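Local coordinates for protein 3-hydroxy-3-methylglutaryl-CoA lyase (Acinetobacter baumannii, PDB 6NDS) that belongs to the HMGL-like family of TIM-barrel enzymes and binds a zinc ion and coenzyme A, at residues R53-S58 with I85-I90; A104-L109 with K143-G148. All coordinates share one frame; numbering follows the deposited sequence. Where two conformers were deposited one is given.

Contact 1. Residues R53-S58 with I85-I90; sequences RIEAGS and IYVGLI
With CG anti to its carbonyl carbon (chi1 -87°), Arg53 runs beside Ile85, whose CG1 takes a similar rotation about CA-CB, and the two side chains point the same way. CG of Arg53 rests 3.8 Å from CB of Ile85. Beyond it the arginine is extended to NE, and the methyl CD1 of Ile85 sits over one face of the guanidinium, displaced toward the rim and 3.5 Å from NH2. An apolar group over the flat cation leaves its N-H groups to partners around it: NH2 forms a salt bridge with Glu106 on the next strand. Val87 divides its branches between two neighbours, CG2 facing the aliphatic CG of Arg53 and CG1 reaching within 3.7 Å of OE2 of Glu55. A salt bridge from Arg24 holds OE1 of this carboxylate, and Asn108 probably holds OE2.

The backbones are the two parallel strands of a beta-alpha-beta unit of the TIM barrel, linked through helix 71-77 and inclined at 40°. Ile54 uses both its backbone groups toward this strand, N to Ile85 O and O to Val87 N (2.9 Å). Ala56 N then binds Val87 O at 3.0 Å, a bent bond of 141°, but the next amide, Leu89 N, goes to Gly57 O. Three residues of one strand thus advance against two of the other between the pairs Glu55-Val87 and Ser58-Leu89, a beta bulge at Ala56 and Gly57. Past it, OG of Ser58 lies 3.5 Å from CB of Leu89, on the same sheet face as Arg53, Glu55 and Val87. On the other face, Ile54 CD1 packs 4.2 Å from Tyr86 CE1, while the phenol oxygen of Tyr86 is hydrogen-bonded to Ser47.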
loop_
_atom_site.group_PDB
_atom_site.type_symbol
_atom_site.label_atom_id
_atom_site.label_comp_id
_atom_site.label_asym_id
_atom_site.label_seq_id
_atom_site.Cartn_x
_atom_site.Cartn_y
_atom_site.Cartn_z
ATOM N N ARG A 53 -19.228 -12.871 -5.404
ATOM C CA ARG A 53 -20.111 -11.713 -5.427
ATOM C C ARG A 53 -19.499 -10.656 -6.321
ATOM O O ARG A 53 -18.296 -10.405 -6.249
ATOM C CB ARG A 53 -20.327 -11.126 -4.023
ATOM C CG ARG A 53 -21.455 -11.761 -3.252
ATOM C CD ARG A 53 -21.608 -11.144 -1.850
ATOM N NE ARG A 53 -22.866 -11.528 -1.214
ATOM C CZ ARG A 53 -23.073 -12.690 -0.598
ATOM N NH1 ARG A 53 -22.101 -13.600 -0.529
ATOM N NH2 ARG A 53 -24.249 -12.950 -0.040
ATOM N N ILE A 54 -20.328 -10.050 -7.170
ATOM C CA ILE A 54 -19.931 -8.907 -7.989
ATOM C C ILE A 54 -21.002 -7.848 -7.800
ATOM O O ILE A 54 -22.189 -8.133 -7.984
ATOM C CB ILE A 54 -19.802 -9.273 -9.486
ATOM C CG1 ILE A 54 -18.689 -10.315 -9.703
ATOM C CG2 ILE A 54 -19.517 -8.010 -10.335
ATOM C CD1 ILE A 54 -18.624 -10.899 -11.131
ATOM N N GLU A 55 -20.598 -6.645 -7.413
ATOM C CA GLU A 55 -21.549 -5.539 -7.305
ATOM C C GLU A 55 -21.623 -4.912 -8.692
ATOM O O GLU A 55 -20.719 -4.178 -9.109
ATOM C CB GLU A 55 -21.122 -4.551 -6.221
ATOM C CG GLU A 55 -22.267 -3.641 -5.771
ATOM C CD GLU A 55 -21.974 -2.947 -4.445
ATOM O OE1 GLU A 55 -21.093 -2.063 -4.425
ATOM O OE2 GLU A 55 -22.608 -3.301 -3.425
ATOM N N ALA A 56 -22.703 -5.226 -9.417
ATOM C CA ALA A 56 -22.828 -4.906 -10.835
ATOM C C ALA A 56 -23.335 -3.493 -11.100
ATOM O O ALA A 56 -23.251 -3.036 -12.245
ATOM C CB ALA A 56 -23.761 -5.905 -11.528
ATOM N N GLY A 57 -23.863 -2.798 -10.101
ATOM C CA GLY A 57 -24.323 -1.440 -10.322
ATOM C C GLY A 57 -25.105 -0.930 -9.130
ATOM O O GLY A 57 -25.135 -1.551 -8.059
ATOM N N SER A 58 -25.735 0.225 -9.341
ATOM C CA SER A 58 -26.510 0.911 -8.317
ATOM C C SER A 58 -27.869 1.281 -8.876
ATOM O O SER A 58 -28.031 1.470 -10.086
ATOM C CB SER A 58 -25.838 2.214 -7.849
ATOM O OG SER A 58 -24.608 1.957 -7.230
ATOM N N ILE A 85 -23.399 -14.240 -6.953
ATOM C CA ILE A 85 -24.434 -13.324 -6.485
ATOM C C ILE A 85 -24.134 -11.942 -7.049
ATOM O O ILE A 85 -23.099 -11.341 -6.730
ATOM C CB ILE A 85 -24.496 -13.309 -4.949
ATOM C CG1 ILE A 85 -24.899 -14.690 -4.430
ATOM C CG2 ILE A 85 -25.440 -12.221 -4.441
ATOM C CD1 ILE A 85 -24.549 -14.896 -2.972
ATOM N N TYR A 86 -25.031 -11.437 -7.900
ATOM C CA TYR A 86 -24.907 -10.108 -8.482
ATOM C C TYR A 86 -25.651 -9.116 -7.595
ATOM O O TYR A 86 -26.877 -9.210 -7.439
ATOM C CB TYR A 86 -25.442 -10.106 -9.917
ATOM C CG TYR A 86 -24.620 -11.026 -10.812
ATOM C CD1 TYR A 86 -23.459 -10.573 -11.429
ATOM C CD2 TYR A 86 -24.998 -12.354 -11.007
ATOM C CE1 TYR A 86 -22.693 -11.404 -12.227
ATOM C CE2 TYR A 86 -24.239 -13.204 -11.802
ATOM C CZ TYR A 86 -23.092 -12.719 -12.411
ATOM O OH TYR A 86 -22.333 -13.547 -13.188
ATOM N N VAL A 87 -24.905 -8.174 -7.020
ATOM C CA VAL A 87 -25.377 -7.273 -5.974
ATOM C C VAL A 87 -25.672 -5.915 -6.591
ATOM O O VAL A 87 -24.901 -5.426 -7.419
ATOM C CB VAL A 87 -24.316 -7.128 -4.865
ATOM C CG1 VAL A 87 -24.812 -6.194 -3.759
ATOM C CG2 VAL A 87 -23.891 -8.508 -4.308
ATOM N N GLY A 88 -26.774 -5.292 -6.172
ATOM C CA GLY A 88 -27.033 -3.905 -6.523
ATOM C C GLY A 88 -27.076 -3.008 -5.292
ATOM O O GLY A 88 -27.684 -3.375 -4.279
ATOM N N LEU A 89 -26.439 -1.837 -5.366
ATOM C CA LEU A 89 -26.451 -0.870 -4.268
ATOM C C LEU A 89 -27.752 -0.076 -4.280
ATOM O O LEU A 89 -28.170 0.435 -5.326
ATOM C CB LEU A 89 -25.256 0.085 -4.378
ATOM C CG LEU A 89 -25.148 1.160 -3.280
ATOM C CD1 LEU A 89 -23.695 1.465 -2.996
ATOM C CD2 LEU A 89 -25.861 2.454 -3.666
ATOM N N ILE A 90 -28.341 0.081 -3.094
ATOM C CA ILE A 90 -29.692 0.611 -2.912
ATOM C C ILE A 90 -29.682 1.698 -1.843
ATOM O O ILE A 90 -29.124 1.479 -0.756
ATOM C CB ILE A 90 -30.660 -0.517 -2.522
ATOM C CG1 ILE A 90 -30.641 -1.625 -3.577
ATOM C CG2 ILE A 90 -32.059 0.028 -2.324
ATOM C CD1 ILE A 90 -30.960 -1.130 -4.964
#

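Contact 2. Residues A104-L109 with K143-G148; sequences ANELNL and KTQFNG
Glu106 lies across Gln145, and every atom of its side chain meets the neighbouring strand. CB stands 3.8 Å from Gln145 CG. The next carbon, CG, is anti to the backbone N (chi1 -177°) and passes 3.7 Å from the carbonyl oxygen of Gln145. At the tip the oxygens part company. OE2 accepts a hydrogen bond from NE2 of Gln145 (2.9 Å) on its anti side, with the carboxylate and amide planes 30° apart; OE1 lies 4.0 Å from CB of Asn147. Two waters complete the grip. One donates to OE1 and to Asn147 OD1, the other to OE2 (2.7 Å) and to the carbonyl oxygen of Phe146.

Farther along the same face, ND2 of Asn147 gives a hydrogen bond to OD1 of Asn108 (3.1 Å), coming from above the carbonyl plane, 57° out of it; Thr149 also binds this oxygen, and Thr183 binds ND2. Backbone bonds from Leu107 N, Asn147 N and Leu109 N tie the two parallel barrel strands. On the opposite face Leu107 and Phe146 stand side by side, CB to CD1 4.0 Å, under helix 126-140, with OG1 of Thr144 against CD1 of Leu107. One face is therefore apolar and turned to the outer helices, the other a chain of amides, carboxylate and water. With an amide, a water and the salt bridge from Arg53 on OE2, and a second water on OE1, the carboxylate of Glu106 is probably held in both position and rotation.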
loop_
_atom_site.group_PDB
_atom_site.type_symbol
_atom_site.label_atom_id
_atom_site.label_comp_id
_atom_site.label_asym_id
_atom_site.label_seq_id
_atom_site.Cartn_x
_atom_site.Cartn_y
_atom_site.Cartn_z
ATOM N N ALA A 104 -31.740 -8.188 -9.473
ATOM C CA ALA A 104 -30.546 -8.234 -8.642
ATOM C C ALA A 104 -30.680 -9.390 -7.655
ATOM O O ALA A 104 -31.768 -9.652 -7.130
ATOM C CB ALA A 104 -30.357 -6.911 -7.902
ATOM N N ASN A 105 -29.585 -10.135 -7.449
ATOM C CA ASN A 105 -29.652 -11.276 -6.539
ATOM C C ASN A 105 -29.632 -10.838 -5.086
ATOM O O ASN A 105 -30.109 -11.572 -4.211
ATOM C CB ASN A 105 -28.480 -12.238 -6.746
ATOM C CG ASN A 105 -28.418 -12.829 -8.148
ATOM O OD1 ASN A 105 -27.325 -13.016 -8.689
ATOM N ND2 ASN A 105 -29.580 -13.149 -8.734
ATOM N N GLU A 106 -29.043 -9.681 -4.817
ATOM C CA GLU A 106 -28.879 -9.182 -3.461
ATOM C C GLU A 106 -28.936 -7.664 -3.493
ATOM O O GLU A 106 -28.376 -7.030 -4.392
ATOM C CB GLU A 106 -27.556 -9.665 -2.866
ATOM C CG GLU A 106 -27.294 -9.261 -1.422
ATOM C CD GLU A 106 -26.125 -10.054 -0.824
ATOM O OE1 GLU A 106 -24.978 -9.548 -0.836
ATOM O OE2 GLU A 106 -26.353 -11.196 -0.366
ATOM N N LEU A 107 -29.638 -7.094 -2.522
ATOM C CA LEU A 107 -29.762 -5.653 -2.381
ATOM C C LEU A 107 -28.850 -5.199 -1.250
ATOM O O LEU A 107 -29.018 -5.634 -0.106
ATOM C CB LEU A 107 -31.215 -5.268 -2.097
ATOM C CG LEU A 107 -32.142 -5.091 -3.307
ATOM C CD1 LEU A 107 -32.122 -6.265 -4.259
ATOM C CD2 LEU A 107 -33.565 -4.813 -2.810
ATOM N N ASN A 108 -27.893 -4.331 -1.577
ATOM C CA ASN A 108 -26.941 -3.774 -0.614
ATOM C C ASN A 108 -27.448 -2.402 -0.175
ATOM O O ASN A 108 -27.310 -1.412 -0.899
ATOM C CB ASN A 108 -25.551 -3.677 -1.227
ATOM C CG ASN A 108 -24.542 -3.093 -0.275
ATOM O OD1 ASN A 108 -24.731 -3.140 0.942
ATOM N ND2 ASN A 108 -23.457 -2.531 -0.820
ATOM N N LEU A 109 -28.045 -2.362 1.015
ATOM C CA LEU A 109 -28.537 -1.120 1.599
ATOM C C LEU A 109 -27.366 -0.351 2.195
ATOM O O LEU A 109 -26.487 -0.939 2.819
ATOM C CB LEU A 109 -29.565 -1.407 2.696
ATOM C CG LEU A 109 -30.585 -2.539 2.530
ATOM C CD1 LEU A 109 -31.623 -2.485 3.642
ATOM C CD2 LEU A 109 -31.264 -2.477 1.191
ATOM N N LYS A 143 -38.513 -12.149 -0.951
ATOM C CA LYS A 143 -38.430 -11.997 -2.394
ATOM C C LYS A 143 -37.018 -11.706 -2.876
ATOM O O LYS A 143 -36.773 -11.745 -4.086
ATOM C CB LYS A 143 -39.369 -10.877 -2.869
ATOM N N THR A 144 -36.092 -11.423 -1.967
ATOM C CA THR A 144 -34.702 -11.145 -2.303
ATOM C C THR A 144 -33.890 -11.297 -1.022
ATOM O O THR A 144 -34.423 -11.682 0.023
ATOM C CB THR A 144 -34.547 -9.753 -2.923
ATOM O OG1 THR A 144 -33.223 -9.604 -3.450
ATOM C CG2 THR A 144 -34.806 -8.671 -1.881
ATOM N N GLN A 145 -32.594 -11.010 -1.105
ATOM C CA GLN A 145 -31.744 -11.040 0.078
ATOM C C GLN A 145 -31.009 -9.715 0.212
ATOM O O GLN A 145 -30.895 -8.944 -0.743
ATOM C CB GLN A 145 -30.764 -12.214 0.053
ATOM C CG GLN A 145 -29.795 -12.231 -1.095
ATOM C CD GLN A 145 -29.113 -13.580 -1.213
ATOM O OE1 GLN A 145 -29.779 -14.611 -1.285
ATOM N NE2 GLN A 145 -27.785 -13.583 -1.206
ATOM N N PHE A 146 -30.536 -9.444 1.431
ATOM C CA PHE A 146 -30.110 -8.110 1.824
ATOM C C PHE A 146 -28.720 -8.141 2.432
ATOM O O PHE A 146 -28.309 -9.129 3.051
ATOM C CB PHE A 146 -31.057 -7.476 2.862
ATOM C CG PHE A 146 -32.486 -7.359 2.401
ATOM C CD1 PHE A 146 -32.834 -6.466 1.403
ATOM C CD2 PHE A 146 -33.479 -8.120 2.989
ATOM C CE1 PHE A 146 -34.145 -6.348 0.985
ATOM C CE2 PHE A 146 -34.800 -8.004 2.575
ATOM C CZ PHE A 146 -35.128 -7.113 1.571
ATOM N N ASN A 147 -28.002 -7.044 2.223
ATOM C CA ASN A 147 -26.764 -6.713 2.911
ATOM C C ASN A 147 -26.927 -5.315 3.488
ATOM O O ASN A 147 -27.517 -4.450 2.839
ATOM C CB ASN A 147 -25.579 -6.750 1.943
ATOM C CG ASN A 147 -24.235 -6.640 2.650
ATOM O OD1 ASN A 147 -23.709 -7.641 3.141
ATOM N ND2 ASN A 147 -23.670 -5.425 2.693
ATOM N N GLY A 148 -26.434 -5.099 4.707
ATOM C CA GLY A 148 -26.489 -3.772 5.296
ATOM C C GLY A 148 -25.105 -3.162 5.422
ATOM O O GLY A 148 -24.244 -3.718 6.114
HETATM O O HOH W 1 -23.911 -10.061 1.770
HETATM O O HOH W 2 -27.631 -11.686 1.973
#

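In the fold
Contacts 1 and 2 pair four successive barrel strands, two and two, joined between 85-90 and 106-112; their centres lie about 8 Å apart. Polar side chains join them over the intervening strand: Arg53 NH2 and Glu106 OE2 make a salt bridge of 2.8 Å, and Asn108 ND2 is probably hydrogen-bonded to Glu55 OE2, also at 2.8 Å. Val87 lies between, its CG1 3.6 Å from Asn108 CB. Coenzyme A is bound nearby: the side chain of Leu89 in contact 1 is about 4 Å from it, that of Asn108 in contact 2 about 8 Å. The zinc ion is bound by Asp25, His215 and His217; Asp25 follows Arg24, the salt-bridge partner of Glu55.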